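Local coordinates for protein LYND (Lyngbya aestuarii, PDB 4V1T) that probably acts as a YcaO-family cyclodehydratase that uses ATP to turn side chains of a peptide substrate into heterocycles, at residues A93-E98 against A260-A265; P103-E108 against K270-A275; E426-I431 against P723-N728; D435-R440 against L511-Y516. One frame throughout, in Å; residues are numbered along the deposited sequence.

Interaction 1 of 4, residues A93-E98 against A260-A265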
loop_
_atom_site.group_PDB
_atom_site.type_symbol
_atom_site.label_atom_id
_atom_site.label_comp_id
_atom_site.label_asym_id
_atom_site.label_seq_id
_atom_site.Cartn_x
_atom_site.Cartn_y
_atom_site.Cartn_z
ATOM N N ALA B 93 -26.158 23.298 2.563
ATOM C CA ALA B 93 -25.307 24.073 3.453
ATOM C C ALA B 93 -24.401 23.160 4.252
ATOM O O ALA B 93 -23.230 23.482 4.481
ATOM C CB ALA B 93 -26.142 24.935 4.390
ATOM N N ALA B 94 -24.940 22.022 4.675
ATOM C CA ALA B 94 -24.179 21.053 5.466
ATOM C C ALA B 94 -23.029 20.467 4.653
ATOM O O ALA B 94 -21.945 20.239 5.172
ATOM C CB ALA B 94 -25.093 19.948 5.961
ATOM N N PHE B 95 -23.267 20.223 3.373
ATOM C CA PHE B 95 -22.232 19.686 2.510
ATOM C C PHE B 95 -21.044 20.630 2.445
ATOM O O PHE B 95 -19.892 20.210 2.530
ATOM C CB PHE B 95 -22.778 19.419 1.110
ATOM C CG PHE B 95 -21.812 18.687 0.224
ATOM C CD1 PHE B 95 -21.783 17.298 0.201
ATOM C CD2 PHE B 95 -20.920 19.380 -0.557
ATOM C CE1 PHE B 95 -20.889 16.635 -0.602
ATOM C CE2 PHE B 95 -20.008 18.709 -1.362
ATOM C CZ PHE B 95 -20.000 17.339 -1.385
ATOM N N TRP B 96 -21.335 21.920 2.325
ATOM C CA TRP B 96 -20.298 22.925 2.175
ATOM C C TRP B 96 -19.633 23.286 3.490
ATOM O O TRP B 96 -18.431 23.542 3.528
ATOM C CB TRP B 96 -20.873 24.160 1.478
ATOM C CG TRP B 96 -21.312 23.836 0.069
ATOM C CD1 TRP B 96 -22.575 23.929 -0.442
ATOM C CD2 TRP B 96 -20.494 23.313 -0.984
ATOM N NE1 TRP B 96 -22.590 23.508 -1.747
ATOM C CE2 TRP B 96 -21.329 23.119 -2.106
ATOM C CE3 TRP B 96 -19.142 22.987 -1.086
ATOM C CZ2 TRP B 96 -20.853 22.630 -3.320
ATOM C CZ3 TRP B 96 -18.666 22.495 -2.287
ATOM C CH2 TRP B 96 -19.520 22.320 -3.392
ATOM N N SER B 97 -20.400 23.293 4.575
ATOM C CA SER B 97 -19.828 23.600 5.884
ATOM C C SER B 97 -18.907 22.473 6.312
ATOM O O SER B 97 -17.936 22.705 7.013
ATOM C CB SER B 97 -20.912 23.828 6.948
ATOM O OG SER B 97 -21.800 22.731 7.060
ATOM N N GLU B 98 -19.213 21.254 5.879
ATOM C CA GLU B 98 -18.387 20.100 6.202
ATOM C C GLU B 98 -17.037 20.176 5.489
ATOM O O GLU B 98 -16.042 19.631 5.961
ATOM C CB GLU B 98 -19.105 18.808 5.828
ATOM C CG GLU B 98 -18.550 17.589 6.534
ATOM C CD GLU B 98 -19.300 16.337 6.168
ATOM O OE1 GLU B 98 -19.065 15.836 5.054
ATOM O OE2 GLU B 98 -20.124 15.864 6.977
ATOM N N ALA B 260 -19.562 14.026 -11.793
ATOM C CA ALA B 260 -18.902 15.179 -12.392
ATOM C C ALA B 260 -19.502 16.486 -11.868
ATOM O O ALA B 260 -18.781 17.454 -11.611
ATOM C CB ALA B 260 -19.003 15.121 -13.899
ATOM N N ALA B 261 -20.822 16.515 -11.717
ATOM C CA ALA B 261 -21.497 17.711 -11.215
ATOM C C ALA B 261 -20.968 18.114 -9.827
ATOM O O ALA B 261 -20.693 19.287 -9.572
ATOM C CB ALA B 261 -23.002 17.488 -11.163
ATOM N N THR B 262 -20.815 17.128 -8.951
ATOM C CA THR B 262 -20.299 17.352 -7.608
ATOM C C THR B 262 -18.892 17.941 -7.637
ATOM O O THR B 262 -18.588 18.891 -6.916
ATOM C CB THR B 262 -20.280 16.034 -6.810
ATOM O OG1 THR B 262 -21.613 15.531 -6.705
ATOM C CG2 THR B 262 -19.712 16.244 -5.414
ATOM N N GLU B 263 -18.027 17.373 -8.475
ATOM C CA GLU B 263 -16.641 17.824 -8.545
ATOM C C GLU B 263 -16.529 19.186 -9.231
ATOM O O GLU B 263 -15.608 19.967 -8.951
ATOM C CB GLU B 263 -15.776 16.789 -9.257
ATOM C CG GLU B 263 -15.630 15.482 -8.501
ATOM C CD GLU B 263 -14.975 15.645 -7.138
ATOM O OE1 GLU B 263 -14.062 16.486 -7.000
ATOM O OE2 GLU B 263 -15.368 14.919 -6.202
ATOM N N ILE B 264 -17.467 19.467 -10.120
ATOM C CA ILE B 264 -17.541 20.774 -10.743
ATOM C C ILE B 264 -17.884 21.813 -9.672
ATOM O O ILE B 264 -17.257 22.856 -9.591
ATOM C CB ILE B 264 -18.577 20.799 -11.879
ATOM C CG1 ILE B 264 -18.013 20.079 -13.106
ATOM C CG2 ILE B 264 -18.921 22.241 -12.271
ATOM C CD1 ILE B 264 -19.069 19.656 -14.118
ATOM N N ALA B 265 -18.888 21.501 -8.861
ATOM C CA ALA B 265 -19.312 22.377 -7.772
ATOM C C ALA B 265 -18.180 22.607 -6.781
ATOM O O ALA B 265 -17.926 23.731 -6.369
ATOM C CB ALA B 265 -20.520 21.793 -7.064
#
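T262 OG1 is gripped twice, by Q258 O one helical turn back and by S251 OG of the second subunit. Its other branch, CG2, faces F95. The two side chains cross obliquely, with F95 CZ 4.2 Å from T262 CG2. F95 has CG anti to the backbone N (chi1 -172°), which carries the ring from its helix toward T262. W96 makes the larger contact. The far corner of its indole, CH2, lies 3.8 Å from A265 CB, and that methyl meets the indole edge in plane. W96 CH2 also lies 3.7 Å from A265 C. F95 CD2 sits over the centre of one indole face, so the phenyl edge meets the indole face. L249 of the second subunit packs on F95, placing the contact at the subunit interface. The joint is buried apolar packing between helix 90-98 and helix 250-275. Around it, A106 of helix 103-109 packs on W96, and helix 124-135 covers A261 and I264.

Interaction 2 of 4, residues P103-E108 against K270-A275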
loop_
_atom_site.group_PDB
_atom_site.type_symbol
_atom_site.label_atom_id
_atom_site.label_comp_id
_atom_site.label_asym_id
_atom_site.label_seq_id
_atom_site.Cartn_x
_atom_site.Cartn_y
_atom_site.Cartn_z
ATOM N N PRO B 103 -21.569 28.752 4.498
ATOM C CA PRO B 103 -22.629 28.590 3.505
ATOM C C PRO B 103 -22.947 29.838 2.663
ATOM O O PRO B 103 -23.264 29.682 1.495
ATOM C CB PRO B 103 -23.838 28.156 4.341
ATOM C CG PRO B 103 -23.461 28.351 5.751
ATOM C CD PRO B 103 -21.988 28.280 5.822
ATOM N N PRO B 104 -22.884 31.051 3.241
ATOM C CA PRO B 104 -23.115 32.198 2.355
ATOM C C PRO B 104 -22.024 32.374 1.296
ATOM O O PRO B 104 -22.302 32.870 0.211
ATOM C CB PRO B 104 -23.136 33.391 3.318
ATOM C CG PRO B 104 -22.435 32.926 4.524
ATOM C CD PRO B 104 -22.754 31.475 4.645
ATOM N N VAL B 105 -20.797 31.979 1.624
ATOM C CA VAL B 105 -19.706 31.985 0.647
ATOM C C VAL B 105 -19.943 30.959 -0.453
ATOM O O VAL B 105 -19.693 31.224 -1.628
ATOM C CB VAL B 105 -18.343 31.707 1.316
ATOM C CG1 VAL B 105 -17.250 31.528 0.275
ATOM C CG2 VAL B 105 -17.985 32.836 2.280
ATOM N N ALA B 106 -20.421 29.782 -0.065
ATOM C CA ALA B 106 -20.714 28.715 -1.022
ATOM C C ALA B 106 -21.836 29.131 -1.955
ATOM O O ALA B 106 -21.787 28.863 -3.153
ATOM C CB ALA B 106 -21.082 27.429 -0.297
ATOM N N ALA B 107 -22.854 29.777 -1.401
ATOM C CA ALA B 107 -24.005 30.202 -2.186
ATOM C C ALA B 107 -23.593 31.180 -3.287
ATOM O O ALA B 107 -24.101 31.125 -4.407
ATOM C CB ALA B 107 -25.043 30.842 -1.278
ATOM N N GLU B 108 -22.660 32.069 -2.963
ATOM C CA GLU B 108 -22.188 33.055 -3.931
ATOM C C GLU B 108 -21.338 32.382 -5.023
ATOM O O GLU B 108 -21.465 32.691 -6.208
ATOM C CB GLU B 108 -21.382 34.152 -3.231
ATOM C CG GLU B 108 -21.555 35.539 -3.845
ATOM C CD GLU B 108 -22.906 36.155 -3.537
ATOM O OE1 GLU B 108 -23.441 35.923 -2.430
ATOM O OE2 GLU B 108 -23.429 36.875 -4.408
ATOM N N LYS B 270 -14.179 26.140 -4.389
ATOM C CA LYS B 270 -12.767 26.271 -4.078
ATOM C C LYS B 270 -12.140 27.468 -4.799
ATOM O O LYS B 270 -11.382 28.249 -4.218
ATOM C CB LYS B 270 -12.043 24.976 -4.443
ATOM C CG LYS B 270 -10.529 25.016 -4.313
ATOM C CD LYS B 270 -10.004 23.657 -3.887
ATOM C CE LYS B 270 -8.507 23.554 -3.974
ATOM N NZ LYS B 270 -8.059 22.150 -3.773
ATOM N N TYR B 271 -12.479 27.614 -6.069
ATOM C CA TYR B 271 -11.921 28.676 -6.891
ATOM C C TYR B 271 -12.372 30.047 -6.400
ATOM O O TYR B 271 -11.590 30.992 -6.389
ATOM C CB TYR B 271 -12.350 28.489 -8.337
ATOM C CG TYR B 271 -12.053 29.675 -9.219
ATOM C CD1 TYR B 271 -10.746 30.022 -9.533
ATOM C CD2 TYR B 271 -13.079 30.450 -9.734
ATOM C CE1 TYR B 271 -10.469 31.105 -10.353
ATOM C CE2 TYR B 271 -12.810 31.529 -10.554
ATOM C CZ TYR B 271 -11.504 31.847 -10.864
ATOM O OH TYR B 271 -11.228 32.922 -11.671
ATOM N N HIS B 272 -13.642 30.145 -6.002
ATOM C CA HIS B 272 -14.199 31.387 -5.509
ATOM C C HIS B 272 -13.471 31.841 -4.244
ATOM O O HIS B 272 -13.126 33.002 -4.119
ATOM C CB HIS B 272 -15.689 31.222 -5.227
ATOM C CG HIS B 272 -16.330 32.431 -4.627
ATOM N ND1 HIS B 272 -16.647 33.549 -5.368
ATOM C CD2 HIS B 272 -16.722 32.699 -3.360
ATOM C CE1 HIS B 272 -17.200 34.455 -4.585
ATOM N NE2 HIS B 272 -17.258 33.965 -3.360
ATOM N N VAL B 273 -13.219 30.911 -3.328
ATOM C CA VAL B 273 -12.636 31.238 -2.027
ATOM C C VAL B 273 -11.144 31.521 -2.145
ATOM O O VAL B 273 -10.559 32.089 -1.235
ATOM C CB VAL B 273 -12.888 30.100 -1.005
ATOM C CG1 VAL B 273 -12.304 30.432 0.371
ATOM C CG2 VAL B 273 -14.370 29.860 -0.854
ATOM N N ASN B 274 -10.533 31.136 -3.266
ATOM C CA ASN B 274 -9.102 31.385 -3.483
ATOM C C ASN B 274 -8.809 32.570 -4.404
ATOM O O ASN B 274 -7.662 32.997 -4.502
ATOM C CB ASN B 274 -8.412 30.130 -4.029
ATOM C CG ASN B 274 -8.061 29.110 -2.943
ATOM O OD1 ASN B 274 -7.625 28.010 -3.260
ATOM N ND2 ASN B 274 -8.244 29.464 -1.667
ATOM N N ALA B 275 -9.829 33.091 -5.077
ATOM C CA ALA B 275 -9.666 34.312 -5.861
ATOM C C ALA B 275 -9.195 35.401 -4.908
ATOM O O ALA B 275 -8.123 35.979 -5.085
ATOM C CB ALA B 275 -10.968 34.705 -6.535
#
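H272 meets two residues of helix 103-109. Its CG is anti to the backbone N (chi1 176°), and the ring extends toward that helix. H272 CD2 lies 3.7 Å from V105 O, which approaches the ring at a slant. V105 CG1 comes to the ring edge in plane, 3.9 Å from H272 CD2. Further out, H272 NE2 is 4.1 Å from E108 CB. The E108 chain bends at chi2 and leads its carboxylate off, so E108 OE1 stays 6.6 Å from H272 NE2. An alanine in place of H272 is likely to leave V105 and E108 without the ring that spans the gap to them. Here helix 103-109 passes over the C-terminal part of helix 250-275. The axes of the two short segments approach to 9.5 Å, with 107° between their directions. The crossing lies at the protein surface, with E108 exposed and H272 partly so. Next comes V273, whose CG2 packs on V105 CG1 at 3.5 Å. The two valines cross at about a right angle, methyl against methyl, and this is the closest approach between the two segments.

Interaction 3 of 4, residues E426-I431 against P723-N728. With ADP (adenosine-5'-diphosphate), chain L.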
loop_
_atom_site.group_PDB
_atom_site.type_symbol
_atom_site.label_atom_id
_atom_site.label_comp_id
_atom_site.label_asym_id
_atom_site.label_seq_id
_atom_site.Cartn_x
_atom_site.Cartn_y
_atom_site.Cartn_z
ATOM N N GLU B 426 13.752 3.560 -15.329
ATOM C CA GLU B 426 15.007 3.529 -16.050
ATOM C C GLU B 426 14.753 3.272 -17.536
ATOM O O GLU B 426 15.287 3.968 -18.391
ATOM C CB GLU B 426 15.924 2.441 -15.472
ATOM C CG GLU B 426 17.232 2.216 -16.247
ATOM C CD GLU B 426 17.683 0.761 -16.225
ATOM O OE1 GLU B 426 17.691 0.149 -15.138
ATOM O OE2 GLU B 426 18.022 0.222 -17.302
ATOM N N ARG B 427 13.940 2.265 -17.831
ATOM C CA ARG B 427 13.662 1.902 -19.205
ATOM C C ARG B 427 12.901 3.001 -19.929
ATOM O O ARG B 427 13.173 3.282 -21.092
ATOM C CB ARG B 427 12.882 0.589 -19.271
ATOM C CG ARG B 427 13.623 -0.605 -18.678
ATOM C CD ARG B 427 14.748 -1.116 -19.566
ATOM N NE ARG B 427 15.606 -2.059 -18.843
ATOM C CZ ARG B 427 15.269 -3.316 -18.549
ATOM N NH1 ARG B 427 14.081 -3.803 -18.911
ATOM N NH2 ARG B 427 16.117 -4.095 -17.885
ATOM N N TYR B 428 11.965 3.645 -19.246
ATOM C CA TYR B 428 11.206 4.736 -19.855
ATOM C C TYR B 428 12.099 5.930 -20.198
ATOM O O TYR B 428 12.014 6.486 -21.288
ATOM C CB TYR B 428 10.064 5.185 -18.941
ATOM C CG TYR B 428 9.469 6.525 -19.341
ATOM C CD1 TYR B 428 8.459 6.605 -20.287
ATOM C CD2 TYR B 428 9.936 7.711 -18.780
ATOM C CE1 TYR B 428 7.926 7.823 -20.663
ATOM C CE2 TYR B 428 9.411 8.941 -19.150
ATOM C CZ TYR B 428 8.402 8.992 -20.088
ATOM O OH TYR B 428 7.878 10.209 -20.451
ATOM N N SER B 429 12.957 6.305 -19.260
ATOM C CA SER B 429 13.768 7.509 -19.376
ATOM C C SER B 429 14.776 7.432 -20.508
ATOM O O SER B 429 15.284 8.447 -20.956
ATOM C CB SER B 429 14.500 7.775 -18.055
ATOM O OG SER B 429 13.575 8.066 -17.014
ATOM N N GLY B 430 15.060 6.221 -20.966
ATOM C CA GLY B 430 16.016 6.011 -22.037
ATOM C C GLY B 430 15.419 6.128 -23.428
ATOM O O GLY B 430 16.149 6.121 -24.419
ATOM N N ILE B 431 14.096 6.227 -23.508
ATOM C CA ILE B 431 13.414 6.249 -24.790
ATOM C C ILE B 431 13.521 7.607 -25.465
ATOM O O ILE B 431 13.384 8.647 -24.828
ATOM C CB ILE B 431 11.936 5.870 -24.644
ATOM C CG1 ILE B 431 11.805 4.449 -24.084
ATOM C CG2 ILE B 431 11.224 5.958 -25.997
ATOM C CD1 ILE B 431 10.415 4.114 -23.572
ATOM N N PRO B 723 12.932 15.699 -16.294
ATOM C CA PRO B 723 12.521 16.511 -15.137
ATOM C C PRO B 723 11.141 16.166 -14.588
ATOM O O PRO B 723 10.906 16.338 -13.399
ATOM C CB PRO B 723 12.510 17.942 -15.692
ATOM C CG PRO B 723 13.367 17.901 -16.897
ATOM C CD PRO B 723 13.200 16.534 -17.474
ATOM N N ASP B 724 10.240 15.711 -15.450
ATOM C CA ASP B 724 8.900 15.305 -15.030
ATOM C C ASP B 724 8.910 13.942 -14.318
ATOM O O ASP B 724 7.906 13.538 -13.725
ATOM C CB ASP B 724 7.954 15.258 -16.243
ATOM C CG ASP B 724 8.432 14.304 -17.329
ATOM O OD1 ASP B 724 9.660 14.152 -17.488
ATOM O OD2 ASP B 724 7.579 13.719 -18.024
ATOM N N ILE B 725 10.037 13.242 -14.393
ATOM C CA ILE B 725 10.222 11.965 -13.703
ATOM C C ILE B 725 10.907 12.170 -12.359
ATOM O O ILE B 725 10.438 11.669 -11.334
ATOM C CB ILE B 725 11.068 10.995 -14.550
ATOM C CG1 ILE B 725 10.346 10.661 -15.857
ATOM C CG2 ILE B 725 11.393 9.723 -13.777
ATOM C CD1 ILE B 725 9.038 9.914 -15.680
ATOM N N GLY B 726 12.018 12.905 -12.374
ATOM C CA GLY B 726 12.745 13.241 -11.152
ATOM C C GLY B 726 13.863 12.262 -10.863
ATOM O O GLY B 726 15.016 12.656 -10.701
ATOM N N LEU B 727 13.517 10.982 -10.792
ATOM C CA LEU B 727 14.502 9.922 -10.585
ATOM C C LEU B 727 15.599 9.996 -11.632
ATOM O O LEU B 727 15.328 10.037 -12.832
ATOM C CB LEU B 727 13.830 8.547 -10.647
ATOM C CG LEU B 727 14.718 7.349 -10.314
ATOM C CD1 LEU B 727 15.091 7.345 -8.831
ATOM C CD2 LEU B 727 14.031 6.050 -10.704
ATOM N N ASN B 728 16.843 10.011 -11.175
ATOM C CA ASN B 728 17.976 10.109 -12.079
ATOM C C ASN B 728 18.162 8.839 -12.880
ATOM O O ASN B 728 18.130 7.745 -12.332
ATOM C CB ASN B 728 19.250 10.426 -11.306
ATOM C CG ASN B 728 19.200 11.790 -10.641
ATOM O OD1 ASN B 728 19.167 11.895 -9.421
ATOM N ND2 ASN B 728 19.202 12.841 -11.449
HETATM P PB ADP L . 19.571 -5.000 -12.909
HETATM O O1B ADP L . 20.332 -4.065 -13.814
HETATM O O2B ADP L . 20.247 -6.323 -12.696
HETATM O O3B ADP L . 18.119 -5.095 -13.268
HETATM P PA ADP L . 18.556 -4.188 -10.307
HETATM O O1A ADP L . 19.252 -4.252 -8.972
HETATM O O2A ADP L . 17.421 -5.154 -10.591
HETATM O O3A ADP L . 19.675 -4.251 -11.476
HETATM O "O5'" ADP L . 18.003 -2.701 -10.490
HETATM C "C5'" ADP L . 17.108 -2.374 -11.535
HETATM C "C4'" ADP L . 17.157 -0.869 -11.740
HETATM O "O4'" ADP L . 16.581 -0.197 -10.622
HETATM C "C3'" ADP L . 18.584 -0.362 -11.843
HETATM O "O3'" ADP L . 18.610 0.696 -12.793
HETATM C "C2'" ADP L . 18.923 0.190 -10.479
HETATM O "O2'" ADP L . 19.794 1.322 -10.545
HETATM C "C1'" ADP L . 17.562 0.596 -9.950
HETATM N N9 ADP L . 17.484 0.411 -8.482
HETATM C C8 ADP L . 17.550 -0.760 -7.811
HETATM N N7 ADP L . 17.428 -0.551 -6.478
HETATM C C5 ADP L . 17.277 0.768 -6.288
HETATM C C6 ADP L . 17.100 1.657 -5.123
HETATM N N6 ADP L . 17.063 1.123 -3.882
HETATM N N1 ADP L . 16.985 2.984 -5.346
HETATM C C2 ADP L . 17.025 3.503 -6.586
HETATM N N3 ADP L . 17.183 2.748 -7.694
HETATM C C4 ADP L . 17.317 1.402 -7.611
HETATM O O HOH W 1 9.243 12.634 -20.065
HETATM O O HOH W 2 14.198 10.186 -15.413
#
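Y428 overlaps I725 through ring atoms CD2 and CE2, with Y428 CE2 3.6 Å from I725 CD1. Y428 CG lies anti to the backbone N (chi1 165°), which swings the ring out to I725. Water links the same two segments twice. One water lies 2.8 Å from Y428 OH and donates to D724 OD2, also at 2.8 Å. D724 OD2 has salt bridges to R210 and R308, which probably balance its charge. A second water donates to S429 OG at 2.7 Å and to L727 O at 2.8 Å. S429 OG also bonds to V425 O. E426, a residue of the nucleotide pocket, accepts a 2.6 Å hydrogen bond at OE1 from ADP O3'. An alanine at E426 would probably leave the ribose hydroxyl without this acceptor and the nucleotide less firmly placed. The contact joins the end of helix 413-429 to the loop between strands 716-719 and 728-733. Helix 204-213 packs on Y428 and I725, and strand 532-535 lies against E426 and L727.

Interaction 4 of 4, residues D435-R440 against L511-Y516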
loop_
_atom_site.group_PDB
_atom_site.type_symbol
_atom_site.label_atom_id
_atom_site.label_comp_id
_atom_site.label_asym_id
_atom_site.label_seq_id
_atom_site.Cartn_x
_atom_site.Cartn_y
_atom_site.Cartn_z
ATOM N N ASP B 435 13.539 15.392 -28.015
ATOM C CA ASP B 435 14.065 16.627 -27.423
ATOM C C ASP B 435 15.451 16.433 -26.813
ATOM O O ASP B 435 15.935 17.290 -26.087
ATOM C CB ASP B 435 13.100 17.145 -26.350
ATOM C CG ASP B 435 12.907 16.161 -25.214
ATOM O OD1 ASP B 435 13.312 14.984 -25.364
ATOM O OD2 ASP B 435 12.344 16.562 -24.166
ATOM N N GLU B 436 16.080 15.305 -27.109
ATOM C CA GLU B 436 17.365 14.975 -26.537
ATOM C C GLU B 436 18.467 15.823 -27.167
ATOM O O GLU B 436 18.360 16.213 -28.346
ATOM C CB GLU B 436 17.673 13.485 -26.739
ATOM C CG GLU B 436 16.799 12.527 -25.937
ATOM C CD GLU B 436 15.387 12.399 -26.474
ATOM O OE1 GLU B 436 15.097 12.960 -27.550
ATOM O OE2 GLU B 436 14.558 11.740 -25.813
ATOM N N PRO B 437 19.533 16.113 -26.396
ATOM C CA PRO B 437 20.628 16.945 -26.906
ATOM C C PRO B 437 21.265 16.357 -28.154
ATOM O O PRO B 437 21.771 15.238 -28.126
ATOM C CB PRO B 437 21.624 16.975 -25.742
ATOM C CG PRO B 437 21.283 15.802 -24.901
ATOM C CD PRO B 437 19.805 15.645 -25.027
ATOM N N ARG B 438 21.228 17.123 -29.239
ATOM C CA ARG B 438 21.640 16.643 -30.552
ATOM C C ARG B 438 22.311 17.746 -31.346
ATOM O O ARG B 438 21.970 18.925 -31.192
ATOM C CB ARG B 438 20.419 16.166 -31.346
ATOM C CG ARG B 438 19.974 14.762 -31.054
ATOM C CD ARG B 438 18.653 14.494 -31.748
ATOM N NE ARG B 438 17.585 15.307 -31.184
ATOM C CZ ARG B 438 16.388 15.443 -31.729
ATOM N NH1 ARG B 438 16.094 14.827 -32.858
ATOM N NH2 ARG B 438 15.485 16.197 -31.139
ATOM N N LYS B 439 23.245 17.347 -32.206
ATOM C CA LYS B 439 23.837 18.248 -33.178
ATOM C C LYS B 439 24.127 17.465 -34.460
ATOM O O LYS B 439 24.740 16.409 -34.417
ATOM C CB LYS B 439 25.114 18.885 -32.630
ATOM C CG LYS B 439 25.673 19.980 -33.527
ATOM C CD LYS B 439 26.625 20.905 -32.783
ATOM C CE LYS B 439 27.895 20.184 -32.374
ATOM N NZ LYS B 439 28.874 21.119 -31.754
ATOM N N ARG B 440 23.681 18.001 -35.593
ATOM C CA ARG B 440 23.883 17.365 -36.900
ATOM C C ARG B 440 25.286 17.646 -37.421
ATOM O O ARG B 440 25.668 18.789 -37.602
ATOM C CB ARG B 440 22.840 17.874 -37.893
ATOM C CG ARG B 440 22.907 17.268 -39.283
ATOM C CD ARG B 440 21.790 17.823 -40.160
ATOM N NE ARG B 440 21.784 17.238 -41.500
ATOM C CZ ARG B 440 22.467 17.709 -42.540
ATOM N NH1 ARG B 440 23.229 18.789 -42.414
ATOM N NH2 ARG B 440 22.391 17.097 -43.716
ATOM N N LEU B 511 22.838 5.443 -30.496
ATOM C CA LEU B 511 23.402 4.597 -29.442
ATOM C C LEU B 511 22.981 5.027 -28.034
ATOM O O LEU B 511 23.003 4.222 -27.108
ATOM C CB LEU B 511 24.930 4.599 -29.520
ATOM C CG LEU B 511 25.584 3.582 -30.461
ATOM C CD1 LEU B 511 27.084 3.767 -30.423
ATOM C CD2 LEU B 511 25.229 2.153 -30.077
ATOM N N CYS B 512 22.603 6.292 -27.892
ATOM C CA CYS B 512 22.380 6.900 -26.583
ATOM C C CYS B 512 20.955 6.735 -26.056
ATOM O O CYS B 512 20.731 6.861 -24.861
ATOM C CB CYS B 512 22.724 8.388 -26.651
ATOM S SG CYS B 512 24.454 8.725 -27.058
ATOM N N TYR B 513 20.004 6.465 -26.940
ATOM C CA TYR B 513 18.603 6.346 -26.554
ATOM C C TYR B 513 17.918 5.200 -27.281
ATOM O O TYR B 513 18.336 4.806 -28.370
ATOM C CB TYR B 513 17.871 7.650 -26.845
ATOM C CG TYR B 513 18.519 8.850 -26.200
ATOM C CD1 TYR B 513 18.277 9.161 -24.862
ATOM C CD2 TYR B 513 19.386 9.667 -26.923
ATOM C CE1 TYR B 513 18.872 10.255 -24.264
ATOM C CE2 TYR B 513 19.981 10.766 -26.336
ATOM C CZ TYR B 513 19.723 11.052 -25.007
ATOM O OH TYR B 513 20.310 12.134 -24.413
ATOM N N TYR B 514 16.865 4.672 -26.666
ATOM C CA TYR B 514 16.064 3.617 -27.278
ATOM C C TYR B 514 15.238 4.155 -28.435
ATOM O O TYR B 514 14.747 5.289 -28.392
ATOM C CB TYR B 514 15.106 2.976 -26.256
ATOM C CG TYR B 514 15.774 2.284 -25.093
ATOM C CD1 TYR B 514 16.802 1.382 -25.295
ATOM C CD2 TYR B 514 15.368 2.534 -23.781
ATOM C CE1 TYR B 514 17.410 0.747 -24.234
ATOM C CE2 TYR B 514 15.976 1.907 -22.717
ATOM C CZ TYR B 514 16.991 1.011 -22.948
ATOM O OH TYR B 514 17.586 0.375 -21.885
ATOM N N HIS B 515 15.059 3.313 -29.448
ATOM C CA HIS B 515 14.138 3.578 -30.537
ATOM C C HIS B 515 14.383 4.918 -31.216
ATOM O O HIS B 515 13.445 5.644 -31.502
ATOM C CB HIS B 515 12.684 3.495 -30.046
ATOM C CG HIS B 515 12.336 2.177 -29.428
ATOM N ND1 HIS B 515 12.283 1.987 -28.066
ATOM C CD2 HIS B 515 12.051 0.978 -29.988
ATOM C CE1 HIS B 515 11.967 0.730 -27.810
ATOM N NE2 HIS B 515 11.823 0.096 -28.959
ATOM N N TYR B 516 15.650 5.239 -31.470
ATOM C CA TYR B 516 15.986 6.391 -32.298
ATOM C C TYR B 516 15.761 5.991 -33.741
ATOM O O TYR B 516 16.326 5.009 -34.185
ATOM C CB TYR B 516 17.435 6.815 -32.091
ATOM C CG TYR B 516 17.861 7.941 -32.997
ATOM C CD1 TYR B 516 17.611 9.268 -32.657
ATOM C CD2 TYR B 516 18.500 7.683 -34.200
ATOM C CE1 TYR B 516 17.989 10.301 -33.490
ATOM C CE2 TYR B 516 18.883 8.714 -35.035
ATOM C CZ TYR B 516 18.623 10.019 -34.671
ATOM O OH TYR B 516 18.990 11.052 -35.485
#
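E436 CG sits over one face of the Y513 ring. It is 3.5 Å from the ring centroid and 15° off the normal, a CH-pi contact. E436 CB lies over the rim of the same face, 3.6 Å from Y513 CE2. P437 follows at the ring's outer end, where P437 CD is 3.6 Å from Y513 OH and the two side chains cross nearly at right angles. The E436 chain bends at chi2 (74°), which lets its methylene lie on the ring while the carboxylate runs past. That carboxylate has several partners. E436 OE1 bonds to G434 N, and E436 OE2 bonds to Q433 N and forms a salt bridge with R722. The E436 carbonyl has a partner too: R438 NE donates to E436 O at 3.1 Å in a fairly straight bond (162°), with the acceptor near the guanidinium plane. Further out, T494 of strand 491-498 touches Y513 and bonds to P437 O. The contact joins the lead-in to strand 439-441 to the loop after helix 509-512. A glutamate serves here in two ways: its carbon chain covers an aromatic face, while its buried charge is probably offset by R722 and two backbone amides.

In the fold
Interactions 1 and 2 share helix 250-275, which meets helix 90-98 in one and the next helix, 103-109, in the other. They also touch each other, A93 on P103. Interaction 1 is buried and borders the second subunit; interaction 2 is a surface contact that no other chain of the assembly reaches. Interactions 3 and 4 lie in the YcaO family region, with centres about 38 to 49 Å from those of the first pair. Both are buried, and they meet at G430 and Y514. Interactions 1 and 2 rest mainly on apolar and ring packing. Interaction 3 adds bridging waters and the nucleotide, while interaction 4 combines CH-pi packing with a held carboxylate.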